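Local coordinates for protein glycoside transferase (Listeria monocytogenes, PDB 6R2M) that probably cleaves glycosidic bonds of exopolysaccharide outside the cell, acting as a monomeric glycoside hydrolase, at residues A[39-44]-A[294-299]; A[49-54]-A[300-305]; A[68-73]-A[120-125]; A[99-104]-A[160-165]. All coordinates share one frame; numbering follows the deposited sequence.

Interaction 1. Residues A[39-44]-A[294-299]; sequences DYKNAQ and SNPETT
Two loops lock together here, one built on a type II beta turn from Y40 to A43, the other on an Asx turn started by N295. In the second loop N295 OD1 accepts from E297 N at 2.8 Å, in the carbonyl plane, and also from T298 N, which sits above that plane; this double grip shapes the backbone that meets residues 39-44.

The backbone bonds come first. K41 N donates to P296 O at 2.9 Å and 162° at the hydrogen, approaching from above the carbonyl plane. One step on, E297 CA makes a C-H...O contact with K41 O at 3.6 Å, and a water donates to both K41 O (2.8 Å) and E297 O (2.7 Å), bridging the two loops.

Apolar packing is the work of K41 and P296. The extended K41 chain, CG anti to the backbone N (chi1 -171°), runs alongside the P296 ring, CD resting 3.7 Å from P296 CG, while its NZ goes on to N29 OD1 of helix 21-29. Y40 instead sets a ring edge against a backbone carbonyl, CE1 lying 3.6 Å from T298 O.

Between polar side chains, N42 ND2 donates a nearly straight hydrogen bond to E297 OE2 (2.9 Å, 167°); OE2 uses its anti lone pair and lies in the N42 amide plane, while the carboxylate itself is turned 72° from that plane.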
loop_
_atom_site.group_PDB
_atom_site.type_symbol
_atom_site.label_atom_id
_atom_site.label_comp_id
_atom_site.label_asym_id
_atom_site.label_seq_id
_atom_site.Cartn_x
_atom_site.Cartn_y
_atom_site.Cartn_z
ATOM N N ASP A 39 -13.492 -6.219 -1.843
ATOM C CA ASP A 39 -12.915 -5.265 -2.785
ATOM C C ASP A 39 -13.980 -4.420 -3.478
ATOM O O ASP A 39 -13.767 -3.224 -3.700
ATOM C CB ASP A 39 -12.007 -5.975 -3.809
ATOM C CG ASP A 39 -12.680 -7.143 -4.547
ATOM O OD1 ASP A 39 -13.737 -7.651 -4.127
ATOM O OD2 ASP A 39 -12.097 -7.569 -5.571
ATOM N N TYR A 40 -15.113 -5.022 -3.849
ATOM C CA TYR A 40 -16.244 -4.298 -4.417
ATOM C C TYR A 40 -17.527 -4.793 -3.772
ATOM O O TYR A 40 -17.675 -5.992 -3.525
ATOM C CB TYR A 40 -16.374 -4.502 -5.928
ATOM C CG TYR A 40 -15.199 -4.101 -6.787
ATOM C CD1 TYR A 40 -15.080 -2.813 -7.300
ATOM C CD2 TYR A 40 -14.221 -5.025 -7.115
ATOM C CE1 TYR A 40 -14.014 -2.475 -8.117
ATOM C CE2 TYR A 40 -13.158 -4.697 -7.919
ATOM C CZ TYR A 40 -13.049 -3.418 -8.413
ATOM O OH TYR A 40 -11.981 -3.105 -9.220
ATOM N N LYS A 41 -18.474 -3.881 -3.563
ATOM C CA LYS A 41 -19.790 -4.282 -3.085
ATOM C C LYS A 41 -20.520 -5.061 -4.174
ATOM O O LYS A 41 -20.485 -4.688 -5.350
ATOM C CB LYS A 41 -20.601 -3.050 -2.678
ATOM C CG LYS A 41 -21.921 -3.361 -1.956
ATOM C CD LYS A 41 -22.687 -2.059 -1.713
ATOM C CE LYS A 41 -23.836 -2.240 -0.722
ATOM N NZ LYS A 41 -24.580 -0.959 -0.511
ATOM N N ASN A 42 -21.184 -6.147 -3.774
ATOM C CA ASN A 42 -21.985 -6.958 -4.698
ATOM C C ASN A 42 -21.145 -7.478 -5.862
ATOM O O ASN A 42 -21.604 -7.550 -7.005
ATOM C CB ASN A 42 -23.197 -6.173 -5.221
ATOM C CG ASN A 42 -24.163 -5.784 -4.122
ATOM O OD1 ASN A 42 -24.342 -6.516 -3.149
ATOM N ND2 ASN A 42 -24.791 -4.611 -4.267
ATOM N N ALA A 43 -19.898 -7.839 -5.584
ATOM C CA ALA A 43 -19.044 -8.355 -6.645
ATOM C C ALA A 43 -19.456 -9.772 -7.016
ATOM O O ALA A 43 -19.844 -10.567 -6.155
ATOM C CB ALA A 43 -17.584 -8.339 -6.207
ATOM N N GLN A 44 -19.368 -10.087 -8.312
ATOM C CA GLN A 44 -19.572 -11.465 -8.749
ATOM C C GLN A 44 -18.446 -12.364 -8.253
ATOM O O GLN A 44 -18.680 -13.526 -7.897
ATOM C CB GLN A 44 -19.653 -11.538 -10.276
ATOM C CG GLN A 44 -20.332 -10.368 -10.959
ATOM C CD GLN A 44 -20.004 -10.310 -12.443
ATOM O OE1 GLN A 44 -19.025 -9.678 -12.849
ATOM N NE2 GLN A 44 -20.813 -10.981 -13.259
ATOM N N SER A 294 -17.652 7.293 -4.533
ATOM C CA SER A 294 -18.873 7.112 -3.751
ATOM C C SER A 294 -19.732 5.930 -4.194
ATOM O O SER A 294 -20.703 5.603 -3.499
ATOM C CB SER A 294 -19.721 8.389 -3.782
ATOM O OG SER A 294 -20.195 8.671 -5.087
ATOM N N ASN A 295 -19.400 5.287 -5.309
ATOM C CA ASN A 295 -20.124 4.104 -5.753
ATOM C C ASN A 295 -19.350 2.875 -5.301
ATOM O O ASN A 295 -18.299 2.576 -5.886
ATOM C CB ASN A 295 -20.288 4.106 -7.276
ATOM C CG ASN A 295 -21.081 2.911 -7.785
ATOM O OD1 ASN A 295 -21.124 1.858 -7.152
ATOM N ND2 ASN A 295 -21.702 3.070 -8.944
ATOM N N PRO A 296 -19.818 2.133 -4.292
ATOM C CA PRO A 296 -19.028 1.002 -3.785
ATOM C C PRO A 296 -19.105 -0.223 -4.670
ATOM O O PRO A 296 -18.315 -1.157 -4.469
ATOM C CB PRO A 296 -19.644 0.736 -2.409
ATOM C CG PRO A 296 -21.083 1.125 -2.588
ATOM C CD PRO A 296 -21.091 2.292 -3.571
ATOM N N GLU A 297 -20.019 -0.244 -5.646
ATOM C CA GLU A 297 -20.037 -1.352 -6.593
ATOM C C GLU A 297 -18.935 -1.224 -7.636
ATOM O O GLU A 297 -18.446 -2.242 -8.138
ATOM C CB GLU A 297 -21.401 -1.447 -7.287
ATOM C CG GLU A 297 -22.531 -1.835 -6.361
ATOM C CD GLU A 297 -23.856 -2.021 -7.088
ATOM O OE1 GLU A 297 -24.065 -1.375 -8.137
ATOM O OE2 GLU A 297 -24.684 -2.813 -6.595
ATOM N N THR A 298 -18.524 -0.002 -7.972
ATOM C CA THR A 298 -17.502 0.207 -8.987
ATOM C C THR A 298 -16.193 0.754 -8.446
ATOM O O THR A 298 -15.195 0.747 -9.184
ATOM C CB THR A 298 -18.003 1.158 -10.082
ATOM O OG1 THR A 298 -18.313 2.437 -9.514
ATOM C CG2 THR A 298 -19.236 0.575 -10.763
ATOM N N THR A 299 -16.173 1.254 -7.210
ATOM C CA THR A 299 -14.961 1.771 -6.579
ATOM C C THR A 299 -14.312 0.661 -5.771
ATOM O O THR A 299 -14.820 0.270 -4.714
ATOM C CB THR A 299 -15.277 2.960 -5.674
ATOM O OG1 THR A 299 -15.967 3.959 -6.434
ATOM C CG2 THR A 299 -14.011 3.578 -5.106
HETATM O O HOH W 1 -19.460 -4.704 -7.926
#

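Interaction 2. Residues A[49-54]-A[300-305]; sequences LAESIG and HFFDYI
The first turns of two helices meet, each just after its N-cap residue (L49 and H300), with S52 CA and F302 CA 6.5 Å apart as the nearest pair of alpha carbons. H300 caps its own helix with its side chain: ND1 accepts from F302 N at 2.9 Å and 162°, the donor lying in the imidazole plane. That bond fixes the ring's rotation and is consistent with a neutral imidazole whose proton would be on NE2.

L49 CD1 approaches the edge of the fixed imidazole, 4.0 Å from CE1. E51 OE1 stands 4.9 Å from H300 NE2, too far for direct contact.

E51 itself reaches out extended, CG anti to the backbone N (chi1 174°), and crosses F302 at about a right angle. Its CD comes within 3.3 Å of F302 CD1, the carboxylate and ring planes turned 40° apart. On the buried side, S52 CB packs 3.5 Å from F301 CD2, and S52 O lies 3.4 Å from F301 CE2. I305 CB sits over one face of that same ring, offset toward its rim.

The packing joins the last helix, 301-312, to an early one, 50-62, consistent with closure of an alpha/alpha barrel as in relatives among the glycoside hydrolases.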
loop_
_atom_site.group_PDB
_atom_site.type_symbol
_atom_site.label_atom_id
_atom_site.label_comp_id
_atom_site.label_asym_id
_atom_site.label_seq_id
_atom_site.Cartn_x
_atom_site.Cartn_y
_atom_site.Cartn_z
ATOM N N LEU A 49 -9.221 -9.180 0.866
ATOM C CA LEU A 49 -7.781 -8.999 0.684
ATOM C C LEU A 49 -7.083 -8.587 1.978
ATOM O O LEU A 49 -7.598 -7.764 2.737
ATOM C CB LEU A 49 -7.518 -7.923 -0.376
ATOM C CG LEU A 49 -8.130 -8.190 -1.760
ATOM C CD1 LEU A 49 -8.080 -6.929 -2.608
ATOM C CD2 LEU A 49 -7.358 -9.300 -2.447
ATOM N N ALA A 50 -5.892 -9.162 2.219
ATOM C CA ALA A 50 -5.051 -8.648 3.294
ATOM C C ALA A 50 -4.728 -7.185 3.066
ATOM O O ALA A 50 -4.547 -6.423 4.030
ATOM C CB ALA A 50 -3.761 -9.477 3.415
ATOM N N GLU A 51 -4.647 -6.783 1.799
ATOM C CA GLU A 51 -4.428 -5.392 1.445
ATOM C C GLU A 51 -5.523 -4.505 2.022
ATOM O O GLU A 51 -5.243 -3.458 2.629
ATOM C CB GLU A 51 -4.380 -5.289 -0.078
ATOM C CG GLU A 51 -4.302 -3.891 -0.628
ATOM C CD GLU A 51 -4.319 -3.924 -2.131
ATOM O OE1 GLU A 51 -5.418 -4.035 -2.709
ATOM O OE2 GLU A 51 -3.231 -3.867 -2.722
ATOM N N SER A 52 -6.777 -4.923 1.862
ATOM C CA SER A 52 -7.898 -4.109 2.316
ATOM C C SER A 52 -7.938 -3.993 3.835
ATOM O O SER A 52 -8.085 -2.886 4.368
ATOM C CB SER A 52 -9.216 -4.669 1.794
ATOM O OG SER A 52 -9.195 -4.766 0.394
ATOM N N ILE A 53 -7.814 -5.117 4.557
ATOM C CA ILE A 53 -7.870 -5.031 6.016
ATOM C C ILE A 53 -6.681 -4.231 6.539
ATOM O O ILE A 53 -6.825 -3.442 7.478
ATOM C CB ILE A 53 -7.987 -6.434 6.666
ATOM C CG1 ILE A 53 -8.280 -6.317 8.166
ATOM C CG2 ILE A 53 -6.724 -7.274 6.447
ATOM C CD1 ILE A 53 -8.626 -7.661 8.830
ATOM N N GLY A 54 -5.505 -4.372 5.917
ATOM C CA GLY A 54 -4.359 -3.589 6.355
ATOM C C GLY A 54 -4.550 -2.095 6.128
ATOM O O GLY A 54 -4.147 -1.275 6.960
ATOM N N HIS A 300 -13.168 0.187 -6.246
ATOM C CA HIS A 300 -12.383 -0.765 -5.472
ATOM C C HIS A 300 -12.062 -0.169 -4.111
ATOM O O HIS A 300 -11.758 1.018 -3.997
ATOM C CB HIS A 300 -11.106 -1.079 -6.232
ATOM C CG HIS A 300 -10.384 -2.294 -5.758
ATOM N ND1 HIS A 300 -9.777 -2.371 -4.522
ATOM C CD2 HIS A 300 -10.129 -3.469 -6.380
ATOM C CE1 HIS A 300 -9.201 -3.554 -4.393
ATOM N NE2 HIS A 300 -9.396 -4.237 -5.508
ATOM N N PHE A 301 -12.147 -1.001 -3.074
ATOM C CA PHE A 301 -11.797 -0.533 -1.736
ATOM C C PHE A 301 -10.436 0.158 -1.719
ATOM O O PHE A 301 -10.241 1.149 -1.001
ATOM C CB PHE A 301 -11.818 -1.702 -0.754
ATOM C CG PHE A 301 -11.683 -1.272 0.664
ATOM C CD1 PHE A 301 -12.755 -0.708 1.330
ATOM C CD2 PHE A 301 -10.463 -1.401 1.326
ATOM C CE1 PHE A 301 -12.614 -0.295 2.660
ATOM C CE2 PHE A 301 -10.313 -1.004 2.631
ATOM C CZ PHE A 301 -11.389 -0.445 3.307
ATOM N N PHE A 302 -9.475 -0.356 -2.495
ATOM C CA PHE A 302 -8.143 0.253 -2.549
ATOM C C PHE A 302 -8.220 1.728 -2.909
ATOM O O PHE A 302 -7.535 2.557 -2.301
ATOM C CB PHE A 302 -7.272 -0.475 -3.567
ATOM C CG PHE A 302 -5.805 -0.102 -3.526
ATOM C CD1 PHE A 302 -4.948 -0.674 -2.591
ATOM C CD2 PHE A 302 -5.261 0.754 -4.483
ATOM C CE1 PHE A 302 -3.578 -0.376 -2.598
ATOM C CE2 PHE A 302 -3.911 1.053 -4.483
ATOM C CZ PHE A 302 -3.064 0.488 -3.547
ATOM N N ASP A 303 -9.063 2.077 -3.891
ATOM C CA ASP A 303 -9.216 3.481 -4.270
ATOM C C ASP A 303 -9.960 4.257 -3.193
ATOM O O ASP A 303 -9.544 5.356 -2.802
ATOM C CB ASP A 303 -9.959 3.589 -5.604
ATOM C CG ASP A 303 -9.114 3.167 -6.785
ATOM O OD1 ASP A 303 -7.948 3.588 -6.868
ATOM O OD2 ASP A 303 -9.626 2.406 -7.633
ATOM N N TYR A 304 -11.058 3.693 -2.695
ATOM C CA TYR A 304 -11.849 4.371 -1.680
ATOM C C TYR A 304 -10.993 4.703 -0.465
ATOM O O TYR A 304 -10.953 5.850 -0.010
ATOM C CB TYR A 304 -13.038 3.495 -1.278
ATOM C CG TYR A 304 -13.760 4.023 -0.062
ATOM C CD1 TYR A 304 -14.687 5.053 -0.178
ATOM C CD2 TYR A 304 -13.480 3.535 1.204
ATOM C CE1 TYR A 304 -15.319 5.566 0.937
ATOM C CE2 TYR A 304 -14.115 4.037 2.321
ATOM C CZ TYR A 304 -15.032 5.046 2.181
ATOM O OH TYR A 304 -15.647 5.528 3.322
ATOM N N ILE A 305 -10.267 3.710 0.051
ATOM C CA ILE A 305 -9.641 3.903 1.351
ATOM C C ILE A 305 -8.346 4.698 1.231
ATOM O O ILE A 305 -7.981 5.423 2.160
ATOM C CB ILE A 305 -9.415 2.551 2.054
ATOM C CG1 ILE A 305 -9.147 2.761 3.547
ATOM C CG2 ILE A 305 -8.293 1.727 1.394
ATOM C CD1 ILE A 305 -10.384 3.221 4.333
#

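Interaction 3. Residues A[68-73]-A[120-125]; sequences TFQEQV and PSYKKM
Two helices of the helical domain, 66-79 and 120-136, pack through side chains across 13.0 Å between the axes of their short segments, which are inclined at 34°. Helix 100-116 lies beside both, with A113 touching F69 and Y122.

The tight part centres on Y122. F69 meets it tip to tip in a T-shaped stack: the F69 edge points at the Y122 face, with planes 63° apart and F69 CE1 3.6 Å from Y122 CE2. V73 CG2 adds a looser contact, 3.9 Å from Y122 CE1. The extended M125 chain brings SD to 4.0 Å from V73 CG1, tip to tip. Beyond these residues S121 and K124 are exposed, on the solvent side of helix 120-136.

The tight part also holds the polar bond. Q70 bends at chi2 to bring its amide almost coplanar with the phenol ring, to within 4°, and Y122 OH donates to a lone pair of Q70 OE1 at 2.7 Å.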
loop_
_atom_site.group_PDB
_atom_site.type_symbol
_atom_site.label_atom_id
_atom_site.label_comp_id
_atom_site.label_asym_id
_atom_site.label_seq_id
_atom_site.Cartn_x
_atom_site.Cartn_y
_atom_site.Cartn_z
ATOM N N THR A 68 -12.531 -0.080 16.802
ATOM C CA THR A 68 -12.632 -0.684 15.475
ATOM C C THR A 68 -11.301 -1.311 15.056
ATOM O O THR A 68 -11.297 -2.353 14.399
ATOM C CB THR A 68 -13.126 0.344 14.446
ATOM O OG1 THR A 68 -14.281 1.019 14.970
ATOM C CG2 THR A 68 -13.532 -0.352 13.117
ATOM N N PHE A 69 -10.174 -0.727 15.468
ATOM C CA PHE A 69 -8.878 -1.325 15.163
ATOM C C PHE A 69 -8.778 -2.736 15.744
ATOM O O PHE A 69 -8.346 -3.671 15.060
ATOM C CB PHE A 69 -7.739 -0.434 15.687
ATOM C CG PHE A 69 -6.379 -0.905 15.261
ATOM C CD1 PHE A 69 -5.692 -1.827 16.031
ATOM C CD2 PHE A 69 -5.813 -0.479 14.059
ATOM C CE1 PHE A 69 -4.448 -2.295 15.637
ATOM C CE2 PHE A 69 -4.568 -0.956 13.646
ATOM C CZ PHE A 69 -3.884 -1.867 14.437
ATOM N N GLN A 70 -9.144 -2.904 17.017
ATOM C CA GLN A 70 -9.068 -4.230 17.630
ATOM C C GLN A 70 -10.042 -5.202 16.974
ATOM O O GLN A 70 -9.726 -6.392 16.840
ATOM C CB GLN A 70 -9.319 -4.126 19.139
ATOM C CG GLN A 70 -9.418 -5.474 19.875
ATOM C CD GLN A 70 -8.190 -6.345 19.706
ATOM O OE1 GLN A 70 -7.069 -5.862 19.727
ATOM N NE2 GLN A 70 -8.404 -7.647 19.537
ATOM N N GLU A 71 -11.210 -4.720 16.536
ATOM C CA GLU A 71 -12.130 -5.602 15.823
ATOM C C GLU A 71 -11.480 -6.132 14.558
ATOM O O GLU A 71 -11.628 -7.316 14.224
ATOM C CB GLU A 71 -13.432 -4.871 15.486
ATOM C CG GLU A 71 -14.351 -4.754 16.690
ATOM C CD GLU A 71 -15.420 -3.717 16.500
ATOM O OE1 GLU A 71 -15.442 -3.075 15.433
ATOM O OE2 GLU A 71 -16.232 -3.538 17.436
ATOM N N GLN A 72 -10.718 -5.278 13.867
ATOM C CA GLN A 72 -9.992 -5.713 12.683
ATOM C C GLN A 72 -8.871 -6.681 13.036
ATOM O O GLN A 72 -8.655 -7.653 12.312
ATOM C CB GLN A 72 -9.440 -4.503 11.929
ATOM C CG GLN A 72 -10.567 -3.623 11.381
ATOM C CD GLN A 72 -11.552 -4.426 10.545
ATOM O OE1 GLN A 72 -11.174 -5.049 9.559
ATOM N NE2 GLN A 72 -12.826 -4.401 10.930
ATOM N N VAL A 73 -8.143 -6.432 14.133
ATOM C CA VAL A 73 -7.085 -7.368 14.532
ATOM C C VAL A 73 -7.680 -8.750 14.780
ATOM O O VAL A 73 -7.077 -9.771 14.426
ATOM C CB VAL A 73 -6.316 -6.857 15.770
ATOM C CG1 VAL A 73 -5.316 -7.905 16.268
ATOM C CG2 VAL A 73 -5.584 -5.583 15.447
ATOM N N PRO A 120 1.106 -2.554 24.157
ATOM C CA PRO A 120 2.358 -3.183 23.705
ATOM C C PRO A 120 2.167 -4.484 22.953
ATOM O O PRO A 120 3.025 -4.843 22.135
ATOM C CB PRO A 120 3.128 -3.407 25.016
ATOM C CG PRO A 120 2.613 -2.353 25.936
ATOM C CD PRO A 120 1.144 -2.205 25.590
ATOM N N SER A 121 1.084 -5.222 23.191
ATOM C CA SER A 121 0.978 -6.510 22.511
ATOM C C SER A 121 0.835 -6.363 20.996
ATOM O O SER A 121 1.203 -7.288 20.264
ATOM C CB SER A 121 -0.164 -7.350 23.092
ATOM O OG SER A 121 -1.421 -6.737 22.917
ATOM N N TYR A 122 0.356 -5.219 20.494
ATOM C CA TYR A 122 0.381 -5.014 19.045
ATOM C C TYR A 122 1.818 -4.988 18.527
ATOM O O TYR A 122 2.113 -5.483 17.435
ATOM C CB TYR A 122 -0.324 -3.704 18.667
ATOM C CG TYR A 122 -1.829 -3.680 18.841
ATOM C CD1 TYR A 122 -2.592 -4.844 18.813
ATOM C CD2 TYR A 122 -2.486 -2.471 19.018
ATOM C CE1 TYR A 122 -3.981 -4.792 18.964
ATOM C CE2 TYR A 122 -3.849 -2.410 19.165
ATOM C CZ TYR A 122 -4.593 -3.563 19.135
ATOM O OH TYR A 122 -5.952 -3.473 19.301
ATOM N N LYS A 123 2.723 -4.411 19.296
ATOM C CA LYS A 123 4.126 -4.319 18.837
ATOM C C LYS A 123 4.735 -5.719 18.807
ATOM O O LYS A 123 5.440 -6.008 17.908
ATOM C CB LYS A 123 4.953 -3.464 19.808
ATOM C CG LYS A 123 6.449 -3.361 19.526
ATOM C CD LYS A 123 7.039 -2.251 20.322
ATOM C CE LYS A 123 8.291 -1.640 19.728
ATOM N NZ LYS A 123 9.364 -2.653 19.838
ATOM N N LYS A 124 4.439 -6.510 19.833
ATOM C CA LYS A 124 5.023 -7.846 19.872
ATOM C C LYS A 124 4.432 -8.737 18.792
ATOM O O LYS A 124 5.138 -9.595 18.242
ATOM C CB LYS A 124 4.835 -8.483 21.253
ATOM C CG LYS A 124 5.282 -7.608 22.417
ATOM C CD LYS A 124 6.631 -6.957 22.180
ATOM C CE LYS A 124 7.037 -6.070 23.368
ATOM N NZ LYS A 124 8.473 -5.637 23.287
ATOM N N MET A 125 3.152 -8.530 18.472
ATOM C CA MET A 125 2.531 -9.237 17.360
ATOM C C MET A 125 3.215 -8.889 16.047
ATOM O O MET A 125 3.523 -9.777 15.245
ATOM C CB MET A 125 1.039 -8.898 17.301
ATOM C CG MET A 125 0.304 -9.549 16.159
ATOM S SD MET A 125 -1.462 -9.127 16.259
ATOM C CE MET A 125 -2.083 -9.806 14.736
#

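Interaction 4. Residues A[99-104]-A[160-165]; sequences AIVDDF and LSYLNI
Y162, at the end of a short 3-10 segment, lays its ring against the first turn of helix 100-116. Starting at CB, it touches V101 CB at 3.8 Å and also meets I100 CG1. Farther out, the whole ring meets V101 CG1 on one face, while CD2 also touches I100 CG1 at 3.9 Å and CE2 also reaches A99 CB at 4.1 Å. The V101 methyl sits almost exactly over the ring, 3.5 Å from the Y162 centroid and 10° off its normal, a clear CH-pi contact. The V101 rotamer makes this possible, since CG1 takes the crowded position between backbone N and carbonyl carbon (chi1 60°).

The Y162 backbone takes part too. Its O lies at the edge of the F104 ring, near its plane, 3.5 Å from CD2. F104 and N164 slide past each other in opposite directions, ring and amide planes 72° apart, with F104 CB 3.6 Å from N164 CB.

A water joins the two segments through polar atoms, donating to V101 O at 2.9 Å and accepting from N164 ND2 at 2.8 Å. The other amide atom, N164 OD1, turns to A167 N. The residue therefore does two jobs, tying the loop to helix 100-116 through water and serving as the side-chain N-cap of helix 165-170.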
loop_
_atom_site.group_PDB
_atom_site.type_symbol
_atom_site.label_atom_id
_atom_site.label_comp_id
_atom_site.label_asym_id
_atom_site.label_seq_id
_atom_site.Cartn_x
_atom_site.Cartn_y
_atom_site.Cartn_z
ATOM N N ALA A 99 1.758 -11.894 0.689
ATOM C CA ALA A 99 2.322 -10.900 -0.223
ATOM C C ALA A 99 3.072 -9.921 0.658
ATOM O O ALA A 99 2.469 -9.357 1.578
ATOM C CB ALA A 99 1.235 -10.186 -1.039
ATOM N N ILE A 100 4.381 -9.742 0.429
ATOM C CA ILE A 100 5.161 -9.007 1.429
ATOM C C ILE A 100 4.639 -7.589 1.607
ATOM O O ILE A 100 4.680 -7.053 2.717
ATOM C CB ILE A 100 6.673 -9.000 1.123
ATOM C CG1 ILE A 100 7.003 -8.281 -0.198
ATOM C CG2 ILE A 100 7.242 -10.403 1.221
ATOM C CD1 ILE A 100 8.520 -8.217 -0.494
ATOM N N VAL A 101 4.118 -6.973 0.543
ATOM C CA VAL A 101 3.633 -5.597 0.647
ATOM C C VAL A 101 2.508 -5.510 1.672
ATOM O O VAL A 101 2.404 -4.526 2.418
ATOM C CB VAL A 101 3.209 -5.069 -0.744
ATOM C CG1 VAL A 101 2.070 -5.922 -1.385
ATOM C CG2 VAL A 101 2.866 -3.581 -0.698
ATOM N N ASP A 102 1.668 -6.549 1.744
ATOM C CA ASP A 102 0.556 -6.565 2.689
ATOM C C ASP A 102 1.021 -6.875 4.105
ATOM O O ASP A 102 0.449 -6.339 5.070
ATOM C CB ASP A 102 -0.513 -7.564 2.224
ATOM C CG ASP A 102 -1.093 -7.191 0.859
ATOM O OD1 ASP A 102 -1.175 -5.981 0.557
ATOM O OD2 ASP A 102 -1.449 -8.097 0.069
ATOM N N ASP A 103 2.060 -7.716 4.255
ATOM C CA ASP A 103 2.640 -7.939 5.574
ATOM C C ASP A 103 3.229 -6.652 6.115
ATOM O O ASP A 103 3.023 -6.311 7.281
ATOM C CB ASP A 103 3.753 -8.985 5.535
ATOM C CG ASP A 103 3.296 -10.340 5.065
ATOM O OD1 ASP A 103 2.081 -10.564 4.877
ATOM O OD2 ASP A 103 4.196 -11.195 4.899
ATOM N N PHE A 104 3.986 -5.941 5.265
ATOM C CA PHE A 104 4.615 -4.674 5.644
ATOM C C PHE A 104 3.572 -3.669 6.115
ATOM O O PHE A 104 3.755 -2.984 7.128
ATOM C CB PHE A 104 5.386 -4.085 4.454
ATOM C CG PHE A 104 6.633 -4.834 4.072
ATOM C CD1 PHE A 104 7.333 -5.614 4.989
ATOM C CD2 PHE A 104 7.102 -4.742 2.763
ATOM C CE1 PHE A 104 8.487 -6.286 4.599
ATOM C CE2 PHE A 104 8.239 -5.402 2.370
ATOM C CZ PHE A 104 8.940 -6.179 3.299
ATOM N N LEU A 160 9.134 -4.326 -7.385
ATOM C CA LEU A 160 9.603 -3.219 -6.564
ATOM C C LEU A 160 8.453 -2.452 -5.924
ATOM O O LEU A 160 8.654 -1.782 -4.901
ATOM C CB LEU A 160 10.461 -2.282 -7.406
ATOM C CG LEU A 160 11.733 -2.941 -7.933
ATOM C CD1 LEU A 160 12.496 -1.980 -8.815
ATOM C CD2 LEU A 160 12.589 -3.405 -6.767
ATOM N N SER A 161 7.255 -2.526 -6.505
ATOM C CA SER A 161 6.097 -1.871 -5.908
ATOM C C SER A 161 5.667 -2.512 -4.596
ATOM O O SER A 161 4.810 -1.952 -3.908
ATOM C CB SER A 161 4.929 -1.870 -6.898
ATOM O OG SER A 161 4.438 -3.193 -7.104
ATOM N N TYR A 162 6.230 -3.659 -4.241
ATOM C CA TYR A 162 5.949 -4.307 -2.976
ATOM C C TYR A 162 6.854 -3.808 -1.853
ATOM O O TYR A 162 6.660 -4.207 -0.700
ATOM C CB TYR A 162 6.113 -5.821 -3.125
ATOM C CG TYR A 162 4.913 -6.576 -3.671
ATOM C CD1 TYR A 162 3.935 -5.938 -4.443
ATOM C CD2 TYR A 162 4.759 -7.932 -3.396
ATOM C CE1 TYR A 162 2.843 -6.654 -4.937
ATOM C CE2 TYR A 162 3.687 -8.650 -3.890
ATOM C CZ TYR A 162 2.723 -8.003 -4.641
ATOM O OH TYR A 162 1.645 -8.727 -5.116
ATOM N N LEU A 163 7.834 -2.948 -2.147
ATOM C CA LEU A 163 8.785 -2.550 -1.121
ATOM C C LEU A 163 8.183 -1.475 -0.226
ATOM O O LEU A 163 7.545 -0.524 -0.699
ATOM C CB LEU A 163 10.085 -2.039 -1.739
ATOM C CG LEU A 163 10.896 -3.045 -2.554
ATOM C CD1 LEU A 163 12.032 -2.338 -3.275
ATOM C CD2 LEU A 163 11.458 -4.157 -1.696
ATOM N N ASN A 164 8.383 -1.638 1.077
ATOM C CA ASN A 164 7.968 -0.663 2.073
ATOM C C ASN A 164 9.236 -0.385 2.867
ATOM O O ASN A 164 9.627 -1.197 3.706
ATOM C CB ASN A 164 6.833 -1.220 2.929
ATOM C CG ASN A 164 6.298 -0.225 3.935
ATOM O OD1 ASN A 164 7.047 0.535 4.560
ATOM N ND2 ASN A 164 4.986 -0.246 4.117
ATOM N N ILE A 165 9.919 0.718 2.547
ATOM C CA ILE A 165 11.243 0.954 3.121
ATOM C C ILE A 165 11.152 1.116 4.630
ATOM O O ILE A 165 11.983 0.593 5.378
ATOM C CB ILE A 165 11.902 2.180 2.462
ATOM C CG1 ILE A 165 12.088 1.937 0.962
ATOM C CG2 ILE A 165 13.247 2.519 3.155
ATOM C CD1 ILE A 165 12.788 0.619 0.601
HETATM O O HOH W 2 3.243 -1.778 2.514
#

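In the fold
Interactions 1 and 2 form one continuous patch, their centres 12 Å apart: D39 O probably accepts a hydrogen bond from F301 N at 2.8 Å, and Y40 meets H300 edge to face. From there helix 50-62 leads to the other two. Its E51 packs CB against D102 OD1 of interaction 4 at 3.3 Å, and its I53 touches Q72 of interaction 3, CG1 to OE1 at 3.5 Å. Interactions 3 and 4 do not touch, nearest atoms being about 9 Å apart, yet helix 100-116 runs from the latter towards the former. Interaction 4 lies nearest the chain's centre, about 7 Å away, whereas interactions 1 and 3 sit about 19 Å out.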